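PDB 7BVF: probable arabinosyltransferase B from Mycobacterium tuberculosis H37Rv, which polymerises arabinose into the arabinan of cell-wall arabinogalactan, acting as a membrane-embedded arabinosyltransferase. Local coordinates for residues A388-T393 / I709-M714; R539-L544 / F633-L638; F628-F633 / A674-A679; C639-N644 / T667-F672. One frame throughout, in Å; residues are numbered along the deposited sequence.

Four contacts within one helical bundle, largely of predicted transmembrane helices, illustrate how neighbouring helices and a connecting loop are joined by quite different side-chain arrangements. Contact 1 pairs helix 381-395 with helix 706-727 and spans the longest interval of sequence, inside which the other three lie. Helix 622-639 then meets helix 537-559 in contact 2 and helix 668-687 in contact 3; these two contacts interlock along the chain and have centres about 13 Å apart. Contact 4, nested within contact 3, joins the loop after helix 622-639 to the start of helix 668-687. Contacts 2 and 4 are the closest, with centres about 10 Å apart. Together they join helices 622-639, 668-687 and 706-727 to the earlier helices 381-395 and 537-559.

Contact 1: A388-T393 / I709-M714; sequences AMVLLT and IVAGFM
Met389 and Ala711 meet through their first side-chain carbons, CB to CB at 3.5 Å, where two helices run in roughly the same direction. The axes of the two segments come within 8.7 Å and make an angle of 36°, and the small partners Ala711 and Gly712 suit such a moderately close approach. CG of Met389 stands anti to the carbonyl carbon (chi1 -73°), which sets it 4.1 Å from the backbone N of Gly712. From there the chain bends, so that SD passes the glycine at 4.2 Å from CA before the end of the side chain heads away from the other helix. Thr393, one turn further on, faces the same partner with its methyl: CG2 lies 3.5 Å from Ala711 O. Its hydroxyl, placed between the backbone N and the carbonyl carbon (chi1 72°), turns back instead to its own helix, where OG1 makes a weak hydrogen bond to Met389 O. Val390 adds a peripheral touch from CG2 to the methyl of Ala711. No hydrogen bond joins the two segments, so the contact rests on packing. Around it, Met389 and Leu392 also lean on helix 278-293, Val390 and Leu391 reach helix 603-613, and Phe541 of helix 537-559 touches Thr393, Val710 and Met714, which places the pair amid three further helices.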
# COMPACT_ATOMS: atom_id res chain seq x y z
N ALA A 388 -10.25 -18.68 30.09
CA ALA A 388 -11.24 -17.64 30.34
C ALA A 388 -10.77 -16.29 29.83
O ALA A 388 -11.51 -15.58 29.13
CB ALA A 388 -11.54 -17.56 31.84
N MET A 389 -9.53 -15.91 30.16
CA MET A 389 -9.05 -14.58 29.81
C MET A 389 -8.86 -14.43 28.30
O MET A 389 -9.16 -13.37 27.74
CB MET A 389 -7.76 -14.30 30.55
CG MET A 389 -7.97 -14.03 32.02
SD MET A 389 -9.30 -12.84 32.27
CE MET A 389 -9.83 -13.27 33.92
N VAL A 390 -8.39 -15.47 27.62
CA VAL A 390 -8.23 -15.36 26.17
C VAL A 390 -9.59 -15.32 25.49
O VAL A 390 -9.78 -14.59 24.51
CB VAL A 390 -7.35 -16.51 25.64
CG1 VAL A 390 -7.26 -16.43 24.13
CG2 VAL A 390 -5.97 -16.42 26.24
N LEU A 391 -10.57 -16.08 26.00
CA LEU A 391 -11.92 -16.00 25.45
C LEU A 391 -12.48 -14.60 25.59
O LEU A 391 -13.06 -14.06 24.64
CB LEU A 391 -12.83 -17.01 26.14
CG LEU A 391 -14.33 -16.95 25.86
CD1 LEU A 391 -14.67 -17.64 24.56
CD2 LEU A 391 -15.09 -17.56 27.01
N LEU A 392 -12.28 -13.97 26.75
CA LEU A 392 -12.78 -12.62 26.95
C LEU A 392 -12.10 -11.63 26.01
O LEU A 392 -12.76 -10.84 25.33
CB LEU A 392 -12.59 -12.19 28.40
CG LEU A 392 -13.70 -12.60 29.37
CD1 LEU A 392 -13.48 -11.96 30.72
CD2 LEU A 392 -15.04 -12.22 28.80
N THR A 393 -10.76 -11.63 25.98
CA THR A 393 -10.07 -10.64 25.17
C THR A 393 -10.16 -10.90 23.67
O THR A 393 -9.78 -10.02 22.89
CB THR A 393 -8.60 -10.53 25.57
OG1 THR A 393 -7.89 -11.70 25.14
CG2 THR A 393 -8.46 -10.38 27.07
N ILE A 709 -1.81 -13.86 33.16
CA ILE A 709 -1.55 -12.52 33.69
C ILE A 709 -1.58 -11.48 32.58
O ILE A 709 -2.17 -10.41 32.72
CB ILE A 709 -0.22 -12.51 34.46
CG1 ILE A 709 -0.35 -13.36 35.72
CG2 ILE A 709 0.19 -11.10 34.79
CD1 ILE A 709 0.85 -13.31 36.61
N VAL A 710 -0.94 -11.79 31.44
CA VAL A 710 -0.93 -10.84 30.33
C VAL A 710 -2.35 -10.62 29.81
O VAL A 710 -2.77 -9.48 29.57
CB VAL A 710 0.01 -11.34 29.21
CG1 VAL A 710 -0.16 -10.49 27.98
CG2 VAL A 710 1.44 -11.28 29.69
N ALA A 711 -3.12 -11.70 29.65
CA ALA A 711 -4.47 -11.55 29.13
C ALA A 711 -5.38 -10.82 30.12
O ALA A 711 -6.24 -10.04 29.70
CB ALA A 711 -5.04 -12.92 28.78
N GLY A 712 -5.19 -11.03 31.42
CA GLY A 712 -5.99 -10.30 32.39
C GLY A 712 -5.64 -8.83 32.43
O GLY A 712 -6.53 -7.98 32.57
N PHE A 713 -4.36 -8.50 32.30
CA PHE A 713 -3.95 -7.10 32.19
C PHE A 713 -4.59 -6.44 30.98
O PHE A 713 -5.10 -5.31 31.06
CB PHE A 713 -2.42 -7.03 32.15
CG PHE A 713 -1.87 -5.79 31.52
CD1 PHE A 713 -1.84 -4.60 32.22
CD2 PHE A 713 -1.35 -5.82 30.24
CE1 PHE A 713 -1.31 -3.46 31.65
CE2 PHE A 713 -0.83 -4.68 29.66
CZ PHE A 713 -0.81 -3.50 30.37
N MET A 714 -4.61 -7.14 29.84
CA MET A 714 -5.21 -6.57 28.64
C MET A 714 -6.72 -6.40 28.80
O MET A 714 -7.28 -5.40 28.35
CB MET A 714 -4.89 -7.44 27.43
CG MET A 714 -4.85 -6.68 26.12
SD MET A 714 -3.62 -5.37 26.11
CE MET A 714 -2.20 -6.25 26.73

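Contact 2: R539-L544 / F633-L638; sequences RRFGFL and FFLLAL
Leu544 and Leu635 mark the nearest backbone approach, 7.2 Å between CA atoms, of an antiparallel pair of helices predicted to span the membrane. The segment axes stay 10.4 Å apart and run at 152°, a spacing bridged by long side chains. Helix 537-559 is kinked here: the N atoms of Gly542 and Phe543 lack the regular bond to the preceding turn, although Phe543 N keeps a weak bond to Arg540 O. Leu635 sends CD1 against the base of Leu544, 3.7 Å from CB. CG of Phe541 stands anti to the backbone N (chi1 -176°); further out, ring atom CE1 lies 4.3 Å from Leu636 CD2 and, slightly further, near Leu635 CD2. That ring and Leu636 both also touch Val710 and Met714 of helix 706-727. Arg540 extends from CG to NE and crosses the side chain of Leu638 at about a right angle, with NH2 3.1 Å from Leu638 O. Leu638 also packs on an aromatic side chain of another protein chain. Within the pair of helices, Leu638 CD2 meets Leu544 CD1 at 3.8 Å.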
# COMPACT_ATOMS: atom_id res chain seq x y z
N ARG A 539 -7.45 -5.09 18.68
CA ARG A 539 -7.75 -6.05 17.63
C ARG A 539 -6.53 -6.82 17.16
O ARG A 539 -6.67 -7.69 16.29
CB ARG A 539 -8.41 -5.34 16.45
CG ARG A 539 -9.87 -5.01 16.69
CD ARG A 539 -10.31 -3.81 15.90
NE ARG A 539 -10.43 -4.09 14.47
CZ ARG A 539 -11.52 -4.61 13.90
NH1 ARG A 539 -12.58 -4.91 14.64
NH2 ARG A 539 -11.54 -4.83 12.60
N ARG A 540 -5.35 -6.54 17.71
CA ARG A 540 -4.16 -7.32 17.40
C ARG A 540 -3.94 -8.44 18.41
O ARG A 540 -3.49 -9.53 18.03
CB ARG A 540 -2.93 -6.42 17.39
CG ARG A 540 -2.87 -5.41 16.28
CD ARG A 540 -1.50 -4.79 16.23
NE ARG A 540 -1.47 -3.57 15.44
CZ ARG A 540 -0.36 -2.92 15.13
NH1 ARG A 540 -0.41 -1.82 14.40
NH2 ARG A 540 0.82 -3.36 15.55
N PHE A 541 -4.24 -8.17 19.68
CA PHE A 541 -3.90 -9.10 20.75
C PHE A 541 -4.62 -10.43 20.58
O PHE A 541 -4.02 -11.50 20.78
CB PHE A 541 -4.24 -8.48 22.10
CG PHE A 541 -3.85 -9.32 23.27
CD1 PHE A 541 -2.55 -9.29 23.75
CD2 PHE A 541 -4.77 -10.12 23.91
CE1 PHE A 541 -2.18 -10.06 24.83
CE2 PHE A 541 -4.41 -10.89 24.98
CZ PHE A 541 -3.12 -10.87 25.45
N GLY A 542 -5.90 -10.40 20.23
CA GLY A 542 -6.67 -11.63 20.13
C GLY A 542 -6.06 -12.62 19.15
O GLY A 542 -6.08 -13.83 19.39
N PHE A 543 -5.51 -12.12 18.05
CA PHE A 543 -4.91 -13.01 17.06
C PHE A 543 -3.46 -13.34 17.39
O PHE A 543 -3.01 -14.47 17.15
CB PHE A 543 -5.01 -12.38 15.67
CG PHE A 543 -4.29 -13.15 14.60
CD1 PHE A 543 -4.78 -14.37 14.17
CD2 PHE A 543 -3.12 -12.67 14.04
CE1 PHE A 543 -4.12 -15.08 13.19
CE2 PHE A 543 -2.46 -13.38 13.07
CZ PHE A 543 -2.96 -14.59 12.64
N LEU A 544 -2.72 -12.38 17.94
CA LEU A 544 -1.31 -12.63 18.21
C LEU A 544 -1.13 -13.64 19.34
O LEU A 544 -0.27 -14.52 19.26
CB LEU A 544 -0.60 -11.32 18.54
CG LEU A 544 -0.44 -10.32 17.39
CD1 LEU A 544 0.56 -9.24 17.75
CD2 LEU A 544 -0.04 -11.02 16.11
N PHE A 633 6.99 -10.92 25.78
CA PHE A 633 7.27 -9.49 25.89
C PHE A 633 7.41 -8.85 24.51
O PHE A 633 6.95 -7.72 24.30
CB PHE A 633 8.53 -9.26 26.71
CG PHE A 633 8.30 -9.32 28.19
CD1 PHE A 633 7.13 -8.84 28.74
CD2 PHE A 633 9.26 -9.87 29.02
CE1 PHE A 633 6.92 -8.90 30.10
CE2 PHE A 633 9.05 -9.93 30.38
CZ PHE A 633 7.88 -9.45 30.92
N PHE A 634 8.03 -9.55 23.57
CA PHE A 634 8.13 -9.04 22.20
C PHE A 634 6.75 -8.90 21.57
O PHE A 634 6.46 -7.91 20.89
CB PHE A 634 9.01 -9.96 21.36
CG PHE A 634 9.20 -9.51 19.95
CD1 PHE A 634 10.20 -8.61 19.63
CD2 PHE A 634 8.40 -9.99 18.94
CE1 PHE A 634 10.39 -8.19 18.33
CE2 PHE A 634 8.59 -9.58 17.64
CZ PHE A 634 9.58 -8.68 17.34
N LEU A 635 5.88 -9.89 21.78
CA LEU A 635 4.52 -9.81 21.25
C LEU A 635 3.77 -8.63 21.84
O LEU A 635 3.04 -7.94 21.12
CB LEU A 635 3.79 -11.13 21.54
CG LEU A 635 2.30 -11.27 21.27
CD1 LEU A 635 2.04 -12.64 20.70
CD2 LEU A 635 1.49 -11.07 22.54
N LEU A 636 3.94 -8.37 23.14
CA LEU A 636 3.29 -7.21 23.75
C LEU A 636 3.82 -5.91 23.16
O LEU A 636 3.04 -4.99 22.88
CB LEU A 636 3.50 -7.23 25.26
CG LEU A 636 2.47 -7.96 26.10
CD1 LEU A 636 2.82 -7.82 27.57
CD2 LEU A 636 1.10 -7.39 25.83
N ALA A 637 5.14 -5.80 22.99
CA ALA A 637 5.72 -4.60 22.40
C ALA A 637 5.21 -4.37 20.99
O ALA A 637 5.04 -3.22 20.57
CB ALA A 637 7.24 -4.70 22.40
N LEU A 638 4.98 -5.44 20.24
CA LEU A 638 4.43 -5.29 18.89
C LEU A 638 2.95 -4.93 18.91
O LEU A 638 2.48 -4.22 18.03
CB LEU A 638 4.65 -6.58 18.10
CG LEU A 638 4.47 -6.54 16.59
CD1 LEU A 638 5.42 -7.53 15.95
CD2 LEU A 638 3.05 -6.86 16.19

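Contact 3: F628-F633 / A674-A679; sequences FLAALF and ALFAIA
Phe633 packs against Phe676 at the closest pairing of an antiparallel helical hairpin, formed by two helices consecutive in the chain, 622-639 and 668-687. The two segment axes run at 166° and approach to 8.3 Å, close enough for CB atoms to meet directly. The side chain of Phe633 can be followed outward from that point. Its CB sits 3.7 Å from CB of Phe676, against the root of that residue. The first torsion puts CG anti to the carbonyl carbon (chi1 -80°), and beyond it the ring stands alongside the opposite helix. Leu675 CB lies over one face in a CH-pi contact, 4.2 Å from the centroid and just 7° off the ring normal. On the rim, CD2 of Phe633 lies 3.9 Å from Leu675 O. The same CD2 also meets the methyl of Ala679, whose CB approaches near the ring plane at 4.1 Å. Phe633 is therefore met on a face by one residue and at an edge by another, one turn apart on the same helix. The ring of Phe676 goes a different way, its CG anti to the backbone N, and makes an edge-to-face pair with Phe634; a bound cardiolipin lies about 4 Å from this side chain. Ala630 completes the hairpin packing, its CB touching Ala679 CB at 4.0 Å, while its carbonyl O lies at the edge of the Phe676 ring, 3.2 Å from CD1.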
# COMPACT_ATOMS: atom_id res chain seq x y z
N PHE A 628 10.51 -18.26 26.18
CA PHE A 628 9.07 -18.06 25.98
C PHE A 628 8.61 -16.74 26.60
O PHE A 628 7.79 -16.03 26.01
CB PHE A 628 8.28 -19.22 26.57
CG PHE A 628 6.80 -19.10 26.36
CD1 PHE A 628 6.24 -19.30 25.11
CD2 PHE A 628 5.96 -18.78 27.41
CE1 PHE A 628 4.88 -19.19 24.92
CE2 PHE A 628 4.60 -18.67 27.22
CZ PHE A 628 4.06 -18.87 25.98
N LEU A 629 9.12 -16.40 27.78
CA LEU A 629 8.76 -15.13 28.40
C LEU A 629 9.22 -13.95 27.54
O LEU A 629 8.49 -12.96 27.38
CB LEU A 629 9.37 -15.04 29.79
CG LEU A 629 8.88 -13.91 30.69
CD1 LEU A 629 7.41 -14.09 31.01
CD2 LEU A 629 9.70 -13.88 31.96
N ALA A 630 10.43 -14.03 26.97
CA ALA A 630 10.90 -12.96 26.10
C ALA A 630 10.05 -12.86 24.84
O ALA A 630 9.81 -11.76 24.33
CB ALA A 630 12.37 -13.20 25.74
N ALA A 631 9.59 -14.00 24.32
CA ALA A 631 8.69 -13.95 23.17
C ALA A 631 7.37 -13.27 23.51
O ALA A 631 6.82 -12.51 22.71
CB ALA A 631 8.44 -15.36 22.64
N LEU A 632 6.85 -13.54 24.71
CA LEU A 632 5.64 -12.85 25.16
C LEU A 632 5.85 -11.35 25.24
O LEU A 632 4.98 -10.56 24.83
CB LEU A 632 5.19 -13.39 26.51
CG LEU A 632 4.04 -14.39 26.52
CD1 LEU A 632 3.83 -14.93 27.91
CD2 LEU A 632 2.77 -13.75 26.01
N PHE A 633 6.99 -10.92 25.78
CA PHE A 633 7.27 -9.49 25.89
C PHE A 633 7.41 -8.85 24.51
O PHE A 633 6.95 -7.72 24.30
CB PHE A 633 8.53 -9.26 26.71
CG PHE A 633 8.30 -9.32 28.19
CD1 PHE A 633 7.13 -8.84 28.74
CD2 PHE A 633 9.26 -9.87 29.02
CE1 PHE A 633 6.92 -8.90 30.10
CE2 PHE A 633 9.05 -9.93 30.38
CZ PHE A 633 7.88 -9.45 30.92
N ALA A 674 12.18 -2.78 26.13
CA ALA A 674 13.22 -2.85 27.14
C ALA A 674 13.07 -4.11 28.00
O ALA A 674 14.06 -4.79 28.30
CB ALA A 674 13.19 -1.60 28.02
N LEU A 675 11.84 -4.43 28.39
CA LEU A 675 11.61 -5.65 29.15
C LEU A 675 11.99 -6.89 28.35
O LEU A 675 12.59 -7.83 28.88
CB LEU A 675 10.15 -5.73 29.59
CG LEU A 675 9.68 -4.72 30.63
CD1 LEU A 675 8.20 -4.88 30.89
CD2 LEU A 675 10.46 -4.88 31.92
N PHE A 676 11.64 -6.91 27.06
CA PHE A 676 12.03 -8.03 26.20
C PHE A 676 13.54 -8.15 26.10
O PHE A 676 14.08 -9.26 26.10
CB PHE A 676 11.42 -7.86 24.81
CG PHE A 676 12.23 -8.48 23.71
CD1 PHE A 676 12.22 -9.85 23.52
CD2 PHE A 676 12.99 -7.70 22.87
CE1 PHE A 676 12.97 -10.42 22.50
CE2 PHE A 676 13.73 -8.26 21.85
CZ PHE A 676 13.72 -9.63 21.68
N ALA A 677 14.24 -7.02 25.99
CA ALA A 677 15.69 -7.05 25.90
C ALA A 677 16.31 -7.61 27.17
O ALA A 677 17.25 -8.40 27.11
CB ALA A 677 16.23 -5.65 25.61
N ILE A 678 15.77 -7.23 28.33
CA ILE A 678 16.30 -7.76 29.59
C ILE A 678 16.05 -9.26 29.69
O ILE A 678 16.94 -10.03 30.09
CB ILE A 678 15.70 -7.00 30.78
CG1 ILE A 678 16.15 -5.54 30.76
CG2 ILE A 678 16.11 -7.65 32.09
CD1 ILE A 678 15.45 -4.68 31.78
N ALA A 679 14.84 -9.71 29.35
CA ALA A 679 14.54 -11.13 29.44
C ALA A 679 15.37 -11.94 28.45
O ALA A 679 15.82 -13.05 28.76
CB ALA A 679 13.05 -11.37 29.21

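Contact 4: C639-N644 / T667-F672; sequences CWATTN and TVSTIF
Trp640 lies with one face of its indole against Phe672 and Val668 at the end of the helical hairpin, where the loop that leaves helix 622-639 meets the first turn of helix 668-687. The tight part gathers on this face. Phe672, its CG anti to the carbonyl carbon (chi1 -74°), points the ring atom CE2 at the five-membered ring: 3.8 Å above the plane, displaced toward the rim, and 3.9 Å from both CG and NE1. The two rings are neither flat on each other nor perpendicular, their planes standing at 47° with centroids 5.0 Å apart. Val668 places CG1 over the same face, offset toward the rim, and its CB comes within 4.0 Å of Trp640 CE3. Trp640 also touches Phe713 and Met714 of helix 706-727, and Pro661. Past this cluster the packing thins to small groups, Ser669 CB meeting Ala641 CB and the backbone carbon of Trp640. Ala641 also packs on an aromatic side chain of another protein chain, so this side of the loop borders a protein interface. Thr670, by contrast, is on the exposed side of the helix, where its OG1 donates a hydrogen bond to OG1 of Thr667 within the same turn. No hydrogen bond crosses between 639-644 and 667-672; at its sparse end the contact comes down to Ala641 CB and Ser669 CB, 4.0 Å apart.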
# COMPACT_ATOMS: atom_id res chain seq x y z
N CYS A 639 2.22 -5.42 19.91
CA CYS A 639 0.78 -5.15 19.99
C CYS A 639 0.49 -3.72 20.43
O CYS A 639 -0.48 -3.12 19.95
CB CYS A 639 0.13 -6.15 20.95
SG CYS A 639 -1.64 -5.94 21.14
N TRP A 640 1.30 -3.17 21.33
CA TRP A 640 1.03 -1.84 21.87
C TRP A 640 1.53 -0.71 20.97
O TRP A 640 1.46 0.45 21.38
CB TRP A 640 1.66 -1.70 23.25
CG TRP A 640 0.77 -2.15 24.34
CD1 TRP A 640 0.53 -3.44 24.73
CD2 TRP A 640 -0.03 -1.33 25.20
NE1 TRP A 640 -0.35 -3.46 25.77
CE2 TRP A 640 -0.72 -2.18 26.08
CE3 TRP A 640 -0.23 0.05 25.30
CZ2 TRP A 640 -1.58 -1.70 27.05
CZ3 TRP A 640 -1.09 0.52 26.26
CH2 TRP A 640 -1.76 -0.34 27.12
N ALA A 641 2.04 -1.02 19.79
CA ALA A 641 2.61 -0.01 18.89
C ALA A 641 1.59 0.49 17.88
O ALA A 641 1.82 0.47 16.68
CB ALA A 641 3.83 -0.58 18.18
N THR A 642 0.45 0.96 18.37
CA THR A 642 -0.63 1.47 17.53
C THR A 642 -1.58 2.26 18.42
O THR A 642 -1.28 2.51 19.60
CB THR A 642 -1.35 0.34 16.80
OG1 THR A 642 -2.48 0.87 16.10
CG2 THR A 642 -1.81 -0.71 17.78
N THR A 643 -2.72 2.66 17.87
CA THR A 643 -3.66 3.50 18.58
C THR A 643 -4.60 2.65 19.44
O THR A 643 -4.65 1.43 19.34
CB THR A 643 -4.48 4.34 17.60
OG1 THR A 643 -5.40 3.50 16.91
CG2 THR A 643 -3.56 5.00 16.59
N ASN A 644 -5.35 3.34 20.30
CA ASN A 644 -6.39 2.73 21.13
C ASN A 644 -7.77 3.03 20.57
O ASN A 644 -8.72 3.28 21.32
CB ASN A 644 -6.26 3.21 22.57
CG ASN A 644 -7.14 2.44 23.52
OD1 ASN A 644 -7.54 1.31 23.24
ND2 ASN A 644 -7.46 3.06 24.65
N THR A 667 7.03 6.04 24.60
CA THR A 667 5.93 5.14 24.29
C THR A 667 5.95 3.92 25.21
O THR A 667 6.90 3.69 25.96
CB THR A 667 6.00 4.70 22.83
OG1 THR A 667 7.36 4.41 22.48
CG2 THR A 667 5.48 5.79 21.92
N VAL A 668 4.88 3.14 25.14
CA VAL A 668 4.79 1.93 25.95
C VAL A 668 5.40 0.74 25.24
O VAL A 668 5.92 -0.18 25.89
CB VAL A 668 3.32 1.67 26.33
CG1 VAL A 668 3.24 0.57 27.36
CG2 VAL A 668 2.69 2.92 26.88
N SER A 669 5.38 0.73 23.90
CA SER A 669 6.07 -0.33 23.17
C SER A 669 7.57 -0.27 23.42
O SER A 669 8.23 -1.31 23.43
CB SER A 669 5.77 -0.23 21.68
OG SER A 669 6.68 0.63 21.04
N THR A 670 8.12 0.92 23.66
CA THR A 670 9.53 1.02 24.03
C THR A 670 9.79 0.39 25.39
O THR A 670 10.83 -0.26 25.59
CB THR A 670 9.96 2.48 24.01
OG1 THR A 670 9.80 3.02 22.69
CG2 THR A 670 11.41 2.61 24.42
N ILE A 671 8.86 0.55 26.33
CA ILE A 671 9.03 -0.06 27.64
C ILE A 671 8.95 -1.58 27.55
O ILE A 671 9.76 -2.30 28.15
CB ILE A 671 7.97 0.50 28.61
CG1 ILE A 671 8.17 2.01 28.77
CG2 ILE A 671 8.06 -0.19 29.95
CD1 ILE A 671 7.09 2.68 29.58
N PHE A 672 7.99 -2.09 26.78
CA PHE A 672 7.92 -3.54 26.60
C PHE A 672 9.11 -4.07 25.82
O PHE A 672 9.53 -5.21 26.04
CB PHE A 672 6.61 -3.92 25.91
CG PHE A 672 5.41 -3.81 26.81
CD1 PHE A 672 5.36 -4.52 27.99
CD2 PHE A 672 4.35 -3.00 26.47
CE1 PHE A 672 4.26 -4.42 28.82
CE2 PHE A 672 3.25 -2.91 27.29
CZ PHE A 672 3.21 -3.61 28.47